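Local coordinates for protein choline dehydrogenase and related flavoproteins (Aspergillus oryzae, PDB 3Q9T) that is a formate oxidase of the glucose-methanol-choline oxidoreductase family that carries 8-formyl-FAD as its flavin cofactor, at residues T50-A55 / N97-V102; I155-A160 / C200-R205; D306-P311 / N449-D454; P426-G431 / D454-A459. One frame throughout, in Å; residues are numbered along the deposited sequence.

Contact 1: T50-A55 / N97-V102; sequences TTPSSA and NYFTWV. With FAY ([(2R,3S,4R,5R)-5-(6-amino-9H-purin-9-yl)-3,4-dihydroxytetrahydrofuran-2-yl]methyl (2R,3S,4S)-5-(8-formyl-7-methyl-2,4-dioxo-3,4-dihydrobenzo[g]pteridin-10(2H)-yl)-2,3,4-trihydroxypentyl dihydrogen diphosphate), chain D.
The chain leaves helix 47-50 at Thr51, makes a 3-10 turn through Pro52 to Ser54, and comes nearest to 97-102 where Ala55 CA is 6.6 Å from Tyr98 CA. Phe99 presents its ring edge to Pro52 O, 3.3 Å from CE2; Pro52 CB, well out of the ring plane, lies 3.6 Å from CZ. Ala55 CB reaches both aromatic rings, meeting Tyr98 in the plane of its ring, 3.5 Å from CD2, and Phe99 obliquely. One face of Tyr98 carries the flavin, with FAY C6 3.7 Å above the ring plane and offset toward the rim. A water ties the phenol back to the turn: it accepts from Tyr98 OH at 2.8 Å and donates to Ala55 O at 2.9 Å. Asn97 closes an Asx turn through OD1 and Phe99 N, while its ND2 donates to FAY O2' at 3.0 Å and also bonds Gln555 OE1. FAY N3 in turn donates to Thr100 O, so 97-102 grips the cofactor at both ribityl and ring. Backbone bonds from Phe99 and Trp101 join strand 195-204, Ala55 and Phe99 rest on Arg208 of strand 207-208, and Gln555 belongs to helix 555-572.

Contact 2: I155-A160 / C200-R205; sequences IPISHA and CDTIYR
The imidazole of His159 carries Cys200 SG over the centre of one face, 3.5 Å from the ring centroid and 3° off its normal, so the sulfur is almost equally far from all five ring atoms; Tyr142 also stacks with this ring. Tyr204 has Arg205 CG over the centre of one face, 4.1 Å above the plane, and its ring stacks with His136. Pro156 CB and Ser158 CB come to the tyrosine ring obliquely, and the closest apolar approach there is between Pro156 CB and Tyr204 CB, at 3.7 Å. The end of the Asp201 side chain comes nearer the other strand than its CB direction suggests, Asp201 OD1 lying 3.5 Å from Ala160 CB.

Two backbone bonds set the register. Ser158 N donates to Asp201 O at 3.2 Å (157°), in the carbonyl plane, whereas Asp201 N reaches Ser158 O at 2.8 Å with a more bent angle of 138° and from above that plane. Ser158 OG, anti to its own backbone N, donates to the next carbonyl, His159 O, on a lone pair. Beyond Asp201 the strand kinks in an inverse gamma turn centred on Thr202. There Thr202 CG2, anti to its carbonyl carbon, lies alongside Ile155 CG2, 3.8 Å away, while Thr202 OG1 bonds Phe99 O and Gln555 NE2.

Ser158 with Asp201 is a hydrogen-bonded antiparallel pair and His159 with Cys200 a non-hydrogen-bonded one; strand 155-159 thus joins the broken strand 195-204 in a large mixed sheet, consistent with the extended sheet of the substrate-binding domain in GMC oxidoreductases.

Contact 3: D306-P311 / N449-D454; sequences DHPGVP and NFFAND
Two phenylalanines of a type II beta turn, Asn449 to Ala452, are laid against the start of strand 308-316, which belongs to the large mixed sheet of this flavoprotein. Phe450 and Phe451 are the two central residues of the turn, and the positive phi of Phe451 fits the third position of that turn type.

From CB, the Phe450 side chain runs toward the strand, with CG anti to the carbonyl carbon. CG and CD1 lie against Pro308, CD1 3.6 Å from Pro308 CB. That methylene sits over the ring face in a CH-pi contact, 3.8 Å from the centroid and 19° off the normal. Farther out, CE1 meets the backbone, 3.4 Å from Pro308 N. At the tip, CZ reaches His307 O at 3.4 Å and Asp306 OD2 at 3.6 Å, with the carboxylate and ring planes 45° apart.

The same Pro308 CB also touches Phe451, 3.6 Å from its CE2, so one proline methylene is shared by both rings. Phe451 continues onto Ile457 of helix 454-473 and Leu502 of helix 494-504, so its ring bridges the strand and these two helices. His307 directs its CB away from the turn, and its ND1 is hydrogen-bonded to His510 ND1.

Hydrogen bonds, not the ring, fix the Asp306 carboxylate: OD2 bonds Thr507 OG1, and OD1 accepts from His307 N at 2.6 Å, the amide approaching from 43° above the carboxylate plane.

Contact 4: P426-G431 / D454-A459; sequences PISDPG and DLDIIA
The first turn of helix 454-473 is tied to the loop between strands 415-423 and 431-434 through the carboxylate of Asp456. With CG anti to its carbonyl carbon, the side chain points its two oxygens at successive backbone amides. OD1 takes Ile427 N at 2.9 Å, nearly straight at 164°, on its syn lone pair. OD2 accepts twice, both donors standing above the carboxylate plane: Ser428 N at 3.0 Å, 44° out of it, and Ser428 OG at 2.7 Å, 47° out of it. Three donors therefore satisfy this buried carboxylate and fix its rotation.

Asn453 is the N-cap of the helix, its OD1 bonded to Leu455 N, and Asp456 follows three residues later. A negative charge so near a helix N-terminus would be expected to be favoured by the helix dipole, and the amide donors around it are consistent with an ionised carboxylate. Ser428 OG joins the two arrangements, since it also accepts from Asn453 N just ahead of the helix.

Carbon atoms of the loop also approach the carboxylate and the helix. Pro426 CB lies 3.3 Å from Asp456 OD2. Ile427 has CG1 in the crowded position between its N and carbonyl carbon, which sets CG1 3.4 Å from Asp456 OD1 and carries CD1 across to Leu455 CB, 3.7 Å away. Leu455 also packs on Tyr371 and Ala374 of helix 369-377, and Phe384 touches both Leu455 and Asp456.

The four contacts form two clusters. Contacts 1 and 2 have centres about 9 Å apart and meet through neighbouring strands 100-101 and 195-204. Contacts 3 and 4, about 6 Å between centres, share Asp454 and interleave along the chain. Between clusters the centres are about 23 to 32 Å apart without touching, and contacts 2 and 4 are the farthest. Contacts 1, 2 and 3 nevertheless reach one large mixed sheet, which thus runs from the flavin-contacting region to the part of the chain that carries contact 3. Along the chain contact 1 closes before contact 2 opens, and both precede contacts 3 and 4. Of the four, contact 1 touches the flavin directly, while contact 4 is remote from it.

Contact 1: T50-A55 / N97-V102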
# COMPACT_ATOMS: atom_id res chain seq x y z
N THR A 50 18.01 -16.03 20.33
CA THR A 50 18.90 -15.72 21.46
C THR A 50 20.05 -14.80 21.08
O THR A 50 20.65 -14.14 21.95
CB THR A 50 19.43 -16.98 22.15
OG1 THR A 50 20.16 -17.79 21.22
CG2 THR A 50 18.26 -17.79 22.72
N THR A 51 20.35 -14.75 19.79
CA THR A 51 21.47 -13.96 19.24
C THR A 51 21.06 -12.55 18.83
O THR A 51 20.36 -12.38 17.83
CB THR A 51 22.00 -14.64 17.99
OG1 THR A 51 22.33 -16.00 18.29
CG2 THR A 51 23.21 -13.88 17.45
N PRO A 52 21.51 -11.53 19.58
CA PRO A 52 20.97 -10.19 19.33
C PRO A 52 21.17 -9.66 17.91
O PRO A 52 20.33 -8.89 17.46
CB PRO A 52 21.70 -9.31 20.34
CG PRO A 52 22.03 -10.26 21.46
CD PRO A 52 22.34 -11.58 20.79
N SER A 53 22.23 -10.06 17.22
CA SER A 53 22.48 -9.47 15.90
C SER A 53 21.58 -10.05 14.82
O SER A 53 21.53 -9.53 13.71
CB SER A 53 23.96 -9.59 15.49
OG SER A 53 24.37 -10.93 15.27
N SER A 54 20.86 -11.12 15.16
CA SER A 54 19.94 -11.77 14.23
C SER A 54 18.53 -11.18 14.27
O SER A 54 17.69 -11.55 13.46
CB SER A 54 19.83 -13.26 14.54
OG SER A 54 20.98 -13.97 14.14
N ALA A 55 18.26 -10.28 15.22
CA ALA A 55 16.90 -9.76 15.45
C ALA A 55 16.14 -9.39 14.18
O ALA A 55 15.05 -9.92 13.92
CB ALA A 55 16.92 -8.58 16.41
N ASN A 97 12.31 -8.37 19.40
CA ASN A 97 12.45 -6.90 19.41
C ASN A 97 13.90 -6.42 19.37
O ASN A 97 14.82 -7.24 19.31
CB ASN A 97 11.63 -6.25 20.54
CG ASN A 97 12.29 -6.37 21.93
OD1 ASN A 97 13.47 -6.74 22.05
ND2 ASN A 97 11.54 -6.05 22.98
N TYR A 98 14.11 -5.10 19.35
CA TYR A 98 15.47 -4.55 19.21
C TYR A 98 16.06 -3.98 20.51
O TYR A 98 16.86 -3.03 20.52
CB TYR A 98 15.55 -3.58 18.00
CG TYR A 98 14.94 -4.21 16.77
CD1 TYR A 98 14.12 -3.47 15.92
CD2 TYR A 98 15.16 -5.56 16.47
CE1 TYR A 98 13.53 -4.06 14.80
CE2 TYR A 98 14.57 -6.16 15.36
CZ TYR A 98 13.75 -5.40 14.53
OH TYR A 98 13.15 -5.98 13.44
N PHE A 99 15.62 -4.57 21.62
CA PHE A 99 16.37 -4.60 22.88
C PHE A 99 16.35 -3.36 23.75
O PHE A 99 16.49 -3.47 24.96
CB PHE A 99 17.83 -5.01 22.61
CG PHE A 99 17.96 -6.18 21.72
CD1 PHE A 99 17.64 -7.46 22.20
CD2 PHE A 99 18.39 -6.04 20.42
CE1 PHE A 99 17.78 -8.58 21.37
CE2 PHE A 99 18.51 -7.15 19.59
CZ PHE A 99 18.19 -8.43 20.07
N THR A 100 16.21 -2.18 23.14
CA THR A 100 16.30 -0.94 23.89
C THR A 100 15.38 -0.92 25.10
O THR A 100 14.23 -1.37 25.05
CB THR A 100 16.03 0.31 23.04
OG1 THR A 100 16.63 0.15 21.74
CG2 THR A 100 16.65 1.53 23.71
N TRP A 101 15.91 -0.42 26.21
CA TRP A 101 15.22 -0.44 27.49
C TRP A 101 15.23 0.97 28.02
O TRP A 101 16.26 1.45 28.50
CB TRP A 101 15.93 -1.37 28.45
CG TRP A 101 15.30 -1.48 29.81
CD1 TRP A 101 15.59 -0.72 30.91
CD2 TRP A 101 14.31 -2.43 30.24
NE1 TRP A 101 14.84 -1.14 31.98
CE2 TRP A 101 14.05 -2.19 31.60
CE3 TRP A 101 13.62 -3.46 29.59
CZ2 TRP A 101 13.12 -2.93 32.33
CZ3 TRP A 101 12.70 -4.20 30.31
CH2 TRP A 101 12.46 -3.93 31.67
N VAL A 102 14.06 1.61 27.95
CA VAL A 102 13.94 3.03 28.24
C VAL A 102 12.49 3.29 28.66
O VAL A 102 11.56 2.87 27.98
CB VAL A 102 14.37 3.87 27.00
CG1 VAL A 102 13.61 3.40 25.75
CG2 VAL A 102 14.19 5.36 27.24
P FAY D . 2.98 -7.42 24.74
N1 FAY D . 10.19 -1.96 22.41
C2 FAY D . 11.34 -1.54 23.07
O2 FAY D . 11.27 -1.14 24.23
N3 FAY D . 12.57 -2.00 22.65
C4 FAY D . 12.72 -2.34 21.33
O4 FAY D . 13.80 -2.03 20.78
N5 FAY D . 11.70 -3.12 19.32
C6 FAY D . 10.86 -4.39 17.52
C7 FAY D . 9.87 -5.16 16.94
C8 FAY D . 8.65 -5.34 17.60
O8 FAY D . 6.72 -6.65 17.68
C9 FAY D . 8.50 -4.84 18.90
PA FAY D . 3.40 -9.54 22.93
C1' FAY D . 7.96 -3.57 21.50
C10 FAY D . 10.28 -2.55 21.17
N10 FAY D . 9.23 -3.32 20.67
N1A FAY D . -3.70 -17.46 20.38
O1A FAY D . 3.33 -9.58 21.44
C1B FAY D . 0.41 -14.50 21.75
O1P FAY D . 3.05 -8.29 25.97
C2' FAY D . 8.15 -4.74 22.49
O2' FAY D . 8.78 -5.77 21.81
C2A FAY D . -2.64 -17.81 21.20
O2A FAY D . 4.80 -9.50 23.47
C2B FAY D . 1.55 -14.04 20.86
O2B FAY D . 2.17 -15.10 20.15
O2P FAY D . 1.92 -6.35 24.89
C3' FAY D . 6.97 -5.32 23.33
O3' FAY D . 6.97 -6.74 23.48
N3A FAY D . -1.63 -16.91 21.46
C3B FAY D . 2.50 -13.43 21.87
O3B FAY D . 3.26 -14.46 22.44
O3P FAY D . 2.56 -8.30 23.47
C4' FAY D . 5.59 -4.92 22.88
O4' FAY D . 5.63 -3.50 22.74
C4A FAY D . -1.68 -15.66 20.92
C4B FAY D . 1.58 -12.91 22.95
O4B FAY D . 0.31 -13.50 22.73
C4X FAY D . 11.56 -2.61 20.58
C5' FAY D . 4.52 -5.38 23.90
O5' FAY D . 4.42 -6.75 24.32
C5A FAY D . -2.74 -15.29 20.10
C5B FAY D . 1.49 -11.39 22.92
O5B FAY D . 2.67 -10.88 23.49
C5X FAY D . 10.61 -3.72 18.72
C6A FAY D . -3.77 -16.19 19.83
N6A FAY D . -4.74 -15.86 18.97
N7A FAY D . -2.54 -14.01 19.72
C7M FAY D . 10.08 -5.62 15.52
C8A FAY D . -1.39 -13.56 20.26
C8M FAY D . 7.79 -6.46 17.16
C9A FAY D . 9.45 -3.98 19.46
N9A FAY D . -0.85 -14.57 21.00
O HOH W 1 12.53 -8.59 14.24

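Contact 2: I155-A160 / C200-R205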
# COMPACT_ATOMS: atom_id res chain seq x y z
N ILE A 155 15.12 -10.39 34.16
CA ILE A 155 15.54 -9.91 32.84
C ILE A 155 16.84 -9.11 32.91
O ILE A 155 16.82 -7.93 33.27
CB ILE A 155 14.45 -9.06 32.18
CG1 ILE A 155 13.24 -9.94 31.89
CG2 ILE A 155 14.97 -8.42 30.89
CD1 ILE A 155 12.02 -9.34 32.37
N PRO A 156 17.97 -9.76 32.56
CA PRO A 156 19.27 -9.10 32.62
C PRO A 156 19.35 -7.95 31.62
O PRO A 156 19.04 -8.12 30.44
CB PRO A 156 20.25 -10.22 32.25
CG PRO A 156 19.46 -11.51 32.47
CD PRO A 156 18.08 -11.16 32.09
N ILE A 157 19.74 -6.78 32.11
CA ILE A 157 19.88 -5.59 31.27
C ILE A 157 21.22 -4.94 31.54
O ILE A 157 21.78 -5.04 32.65
CB ILE A 157 18.81 -4.52 31.60
CG1 ILE A 157 19.14 -3.85 32.95
CG2 ILE A 157 17.41 -5.12 31.57
CD1 ILE A 157 18.45 -2.53 33.16
N SER A 158 21.72 -4.25 30.53
CA SER A 158 23.00 -3.57 30.63
C SER A 158 23.03 -2.46 29.61
O SER A 158 22.33 -2.53 28.60
CB SER A 158 24.13 -4.56 30.36
OG SER A 158 25.38 -3.90 30.28
N HIS A 159 23.83 -1.43 29.86
CA HIS A 159 24.19 -0.51 28.80
C HIS A 159 24.70 -1.39 27.67
O HIS A 159 25.24 -2.47 27.93
CB HIS A 159 25.28 0.44 29.25
CG HIS A 159 24.78 1.54 30.12
ND1 HIS A 159 24.61 1.40 31.48
CD2 HIS A 159 24.37 2.80 29.82
CE1 HIS A 159 24.14 2.53 31.98
NE2 HIS A 159 23.98 3.39 30.99
N ALA A 160 24.51 -0.95 26.43
CA ALA A 160 24.98 -1.71 25.29
C ALA A 160 26.41 -2.17 25.55
O ALA A 160 27.24 -1.40 26.03
CB ALA A 160 24.91 -0.87 24.01
N CYS A 200 20.52 1.49 27.38
CA CYS A 200 20.55 0.15 27.94
C CYS A 200 19.73 -0.80 27.10
O CYS A 200 18.92 -0.38 26.28
CB CYS A 200 20.04 0.14 29.38
SG CYS A 200 21.10 1.05 30.50
N ASP A 201 19.91 -2.09 27.32
CA ASP A 201 19.35 -3.08 26.44
C ASP A 201 18.96 -4.34 27.18
O ASP A 201 19.55 -4.66 28.20
CB ASP A 201 20.37 -3.43 25.37
CG ASP A 201 20.50 -2.36 24.33
OD1 ASP A 201 21.49 -1.60 24.38
OD2 ASP A 201 19.59 -2.28 23.47
N THR A 202 17.98 -5.05 26.64
CA THR A 202 17.66 -6.39 27.13
C THR A 202 18.62 -7.39 26.49
O THR A 202 18.21 -8.38 25.85
CB THR A 202 16.19 -6.78 26.89
OG1 THR A 202 15.80 -6.44 25.55
CG2 THR A 202 15.27 -6.05 27.91
N ILE A 203 19.91 -7.10 26.66
CA ILE A 203 21.00 -7.98 26.23
C ILE A 203 22.02 -8.07 27.38
O ILE A 203 22.29 -7.08 28.06
CB ILE A 203 21.69 -7.42 24.97
CG1 ILE A 203 20.68 -7.33 23.81
CG2 ILE A 203 22.88 -8.30 24.60
CD1 ILE A 203 21.16 -6.56 22.60
N TYR A 204 22.56 -9.26 27.60
CA TYR A 204 23.62 -9.44 28.59
C TYR A 204 24.49 -10.62 28.20
O TYR A 204 23.98 -11.69 27.85
CB TYR A 204 23.06 -9.61 30.00
CG TYR A 204 24.12 -9.66 31.08
CD1 TYR A 204 25.05 -8.63 31.22
CD2 TYR A 204 24.17 -10.71 31.99
CE1 TYR A 204 26.02 -8.67 32.20
CE2 TYR A 204 25.14 -10.76 32.99
CZ TYR A 204 26.05 -9.73 33.09
OH TYR A 204 27.01 -9.75 34.07
N ARG A 205 25.80 -10.41 28.26
CA ARG A 205 26.74 -11.38 27.74
C ARG A 205 26.26 -11.89 26.39
O ARG A 205 26.20 -13.10 26.17
CB ARG A 205 26.89 -12.55 28.71
CG ARG A 205 27.69 -12.20 29.97
CD ARG A 205 27.61 -13.34 30.97
NE ARG A 205 28.92 -13.74 31.48
CZ ARG A 205 29.69 -14.69 30.95
NH1 ARG A 205 29.28 -15.36 29.87
NH2 ARG A 205 30.86 -14.98 31.50
O HOH W 2 23.46 -4.69 26.90

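Contact 3: D306-P311 / N449-D454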
# COMPACT_ATOMS: atom_id res chain seq x y z
N ASP A 306 0.44 4.40 17.94
CA ASP A 306 1.78 3.89 17.68
C ASP A 306 2.66 5.10 17.34
O ASP A 306 2.16 6.21 17.16
CB ASP A 306 1.71 2.89 16.52
CG ASP A 306 3.02 2.09 16.33
OD1 ASP A 306 3.96 2.24 17.11
OD2 ASP A 306 3.07 1.28 15.39
N HIS A 307 3.97 4.88 17.25
CA HIS A 307 4.89 5.93 16.82
C HIS A 307 5.20 5.78 15.34
O HIS A 307 5.65 4.71 14.92
CB HIS A 307 6.23 5.80 17.55
CG HIS A 307 6.18 6.14 19.01
ND1 HIS A 307 6.87 5.41 19.95
CD2 HIS A 307 5.56 7.13 19.68
CE1 HIS A 307 6.67 5.94 21.15
NE2 HIS A 307 5.88 6.99 21.01
N PRO A 308 5.03 6.84 14.54
CA PRO A 308 5.46 6.71 13.14
C PRO A 308 6.97 6.93 13.10
O PRO A 308 7.48 7.67 13.94
CB PRO A 308 4.74 7.85 12.44
CG PRO A 308 4.65 8.92 13.50
CD PRO A 308 4.61 8.22 14.85
N GLY A 309 7.66 6.28 12.17
CA GLY A 309 9.09 6.42 12.05
C GLY A 309 9.40 6.65 10.58
O GLY A 309 8.80 6.00 9.73
N VAL A 310 10.28 7.60 10.29
CA VAL A 310 10.88 7.67 8.96
C VAL A 310 12.38 7.40 9.05
O VAL A 310 13.16 8.29 9.36
CB VAL A 310 10.60 9.01 8.24
CG1 VAL A 310 11.40 9.09 6.93
CG2 VAL A 310 9.11 9.17 7.97
N PRO A 311 12.78 6.15 8.80
CA PRO A 311 14.22 5.88 8.83
C PRO A 311 14.88 6.35 7.54
O PRO A 311 14.21 6.45 6.50
CB PRO A 311 14.30 4.35 8.91
CG PRO A 311 12.89 3.87 9.16
CD PRO A 311 11.99 4.93 8.61
N ASN A 449 -3.23 4.74 11.27
CA ASN A 449 -3.64 6.12 11.09
C ASN A 449 -2.50 7.11 11.32
O ASN A 449 -2.71 8.19 11.88
CB ASN A 449 -4.84 6.43 11.98
CG ASN A 449 -5.59 7.68 11.53
OD1 ASN A 449 -5.72 7.94 10.33
ND2 ASN A 449 -6.08 8.46 12.49
N PHE A 450 -1.31 6.75 10.87
CA PHE A 450 -0.15 7.62 10.98
C PHE A 450 -0.38 8.90 10.18
O PHE A 450 -0.88 8.86 9.03
CB PHE A 450 1.10 6.92 10.42
CG PHE A 450 1.72 5.90 11.34
CD1 PHE A 450 1.67 6.05 12.73
CD2 PHE A 450 2.41 4.82 10.81
CE1 PHE A 450 2.27 5.13 13.56
CE2 PHE A 450 3.01 3.87 11.65
CZ PHE A 450 2.95 4.04 13.03
N PHE A 451 -0.02 10.03 10.77
CA PHE A 451 -0.02 11.30 10.06
C PHE A 451 -1.43 11.79 9.65
O PHE A 451 -1.59 12.55 8.69
CB PHE A 451 0.93 11.22 8.86
CG PHE A 451 2.36 10.97 9.24
CD1 PHE A 451 3.09 11.93 9.95
CD2 PHE A 451 2.99 9.78 8.91
CE1 PHE A 451 4.39 11.71 10.32
CE2 PHE A 451 4.32 9.54 9.27
CZ PHE A 451 5.02 10.51 9.98
N ALA A 452 -2.46 11.34 10.36
CA ALA A 452 -3.80 11.87 10.12
C ALA A 452 -3.78 13.39 10.23
O ALA A 452 -4.45 14.09 9.48
CB ALA A 452 -4.80 11.27 11.09
N ASN A 453 -2.99 13.91 11.17
CA ASN A 453 -2.84 15.36 11.34
C ASN A 453 -1.60 15.87 10.60
O ASN A 453 -0.51 15.32 10.77
CB ASN A 453 -2.77 15.70 12.84
CG ASN A 453 -2.83 17.20 13.12
OD1 ASN A 453 -2.24 18.00 12.40
ND2 ASN A 453 -3.55 17.58 14.18
N ASP A 454 -1.75 16.90 9.78
CA ASP A 454 -0.62 17.49 9.04
C ASP A 454 0.55 17.96 9.91
O ASP A 454 1.71 17.88 9.49
CB ASP A 454 -1.11 18.65 8.18
CG ASP A 454 -1.81 18.20 6.90
OD1 ASP A 454 -2.01 16.98 6.70
OD2 ASP A 454 -2.17 19.09 6.10

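Contact 4: P426-G431 / D454-A459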
# COMPACT_ATOMS: atom_id res chain seq x y z
N PRO A 426 3.43 12.15 18.76
CA PRO A 426 2.60 12.58 17.63
C PRO A 426 1.28 13.12 18.17
O PRO A 426 0.97 12.86 19.32
CB PRO A 426 2.37 11.27 16.86
CG PRO A 426 2.39 10.23 17.93
CD PRO A 426 3.41 10.68 18.93
N ILE A 427 0.53 13.85 17.37
CA ILE A 427 -0.78 14.30 17.81
C ILE A 427 -1.90 13.83 16.90
O ILE A 427 -3.06 14.21 17.10
CB ILE A 427 -0.85 15.82 17.89
CG1 ILE A 427 -0.49 16.40 16.51
CG2 ILE A 427 0.05 16.32 19.02
CD1 ILE A 427 -0.90 17.86 16.33
N SER A 428 -1.58 13.03 15.89
CA SER A 428 -2.62 12.42 15.07
C SER A 428 -3.56 11.59 15.94
O SER A 428 -3.13 10.97 16.91
CB SER A 428 -2.01 11.54 13.97
OG SER A 428 -1.41 12.34 12.98
N ASP A 429 -4.85 11.59 15.61
CA ASP A 429 -5.82 10.72 16.26
C ASP A 429 -5.36 9.27 16.14
O ASP A 429 -4.62 8.94 15.23
CB ASP A 429 -7.20 10.86 15.62
CG ASP A 429 -7.92 12.14 16.03
OD1 ASP A 429 -7.53 12.75 17.05
OD2 ASP A 429 -8.87 12.54 15.33
N PRO A 430 -5.82 8.41 17.06
CA PRO A 430 -5.51 6.98 17.05
C PRO A 430 -6.17 6.26 15.88
O PRO A 430 -7.14 6.75 15.32
CB PRO A 430 -6.13 6.48 18.36
CG PRO A 430 -7.15 7.50 18.73
CD PRO A 430 -6.62 8.81 18.23
N GLY A 431 -5.62 5.11 15.53
CA GLY A 431 -6.26 4.24 14.56
C GLY A 431 -7.19 3.29 15.29
O GLY A 431 -7.70 3.58 16.37
N ASP A 454 -1.75 16.90 9.78
CA ASP A 454 -0.62 17.49 9.04
C ASP A 454 0.55 17.96 9.91
O ASP A 454 1.71 17.88 9.49
CB ASP A 454 -1.11 18.65 8.18
CG ASP A 454 -1.81 18.20 6.90
OD1 ASP A 454 -2.01 16.98 6.70
OD2 ASP A 454 -2.17 19.09 6.10
N LEU A 455 0.26 18.48 11.10
CA LEU A 455 1.33 18.90 12.01
C LEU A 455 2.36 17.80 12.23
O LEU A 455 3.55 18.08 12.34
CB LEU A 455 0.78 19.33 13.37
CG LEU A 455 0.69 20.79 13.81
CD1 LEU A 455 1.34 20.96 15.20
CD2 LEU A 455 1.27 21.78 12.79
N ASP A 456 1.91 16.55 12.31
CA ASP A 456 2.80 15.39 12.48
C ASP A 456 3.76 15.27 11.30
O ASP A 456 4.91 14.89 11.47
CB ASP A 456 2.02 14.08 12.62
CG ASP A 456 1.61 13.78 14.07
OD1 ASP A 456 1.94 14.58 14.97
OD2 ASP A 456 0.95 12.73 14.30
N ILE A 457 3.27 15.56 10.10
CA ILE A 457 4.12 15.51 8.91
C ILE A 457 5.19 16.60 9.03
O ILE A 457 6.36 16.38 8.75
CB ILE A 457 3.30 15.73 7.60
CG1 ILE A 457 2.26 14.61 7.41
CG2 ILE A 457 4.22 15.84 6.39
CD1 ILE A 457 1.40 14.76 6.14
N ILE A 458 4.77 17.78 9.48
CA ILE A 458 5.70 18.91 9.62
C ILE A 458 6.78 18.60 10.65
O ILE A 458 7.95 18.89 10.42
CB ILE A 458 4.94 20.21 9.98
CG1 ILE A 458 4.15 20.67 8.76
CG2 ILE A 458 5.89 21.28 10.48
CD1 ILE A 458 2.93 21.47 9.09
N ALA A 459 6.40 17.99 11.76
CA ALA A 459 7.37 17.61 12.78
C ALA A 459 8.32 16.53 12.25
O ALA A 459 9.55 16.62 12.43
CB ALA A 459 6.67 17.13 14.06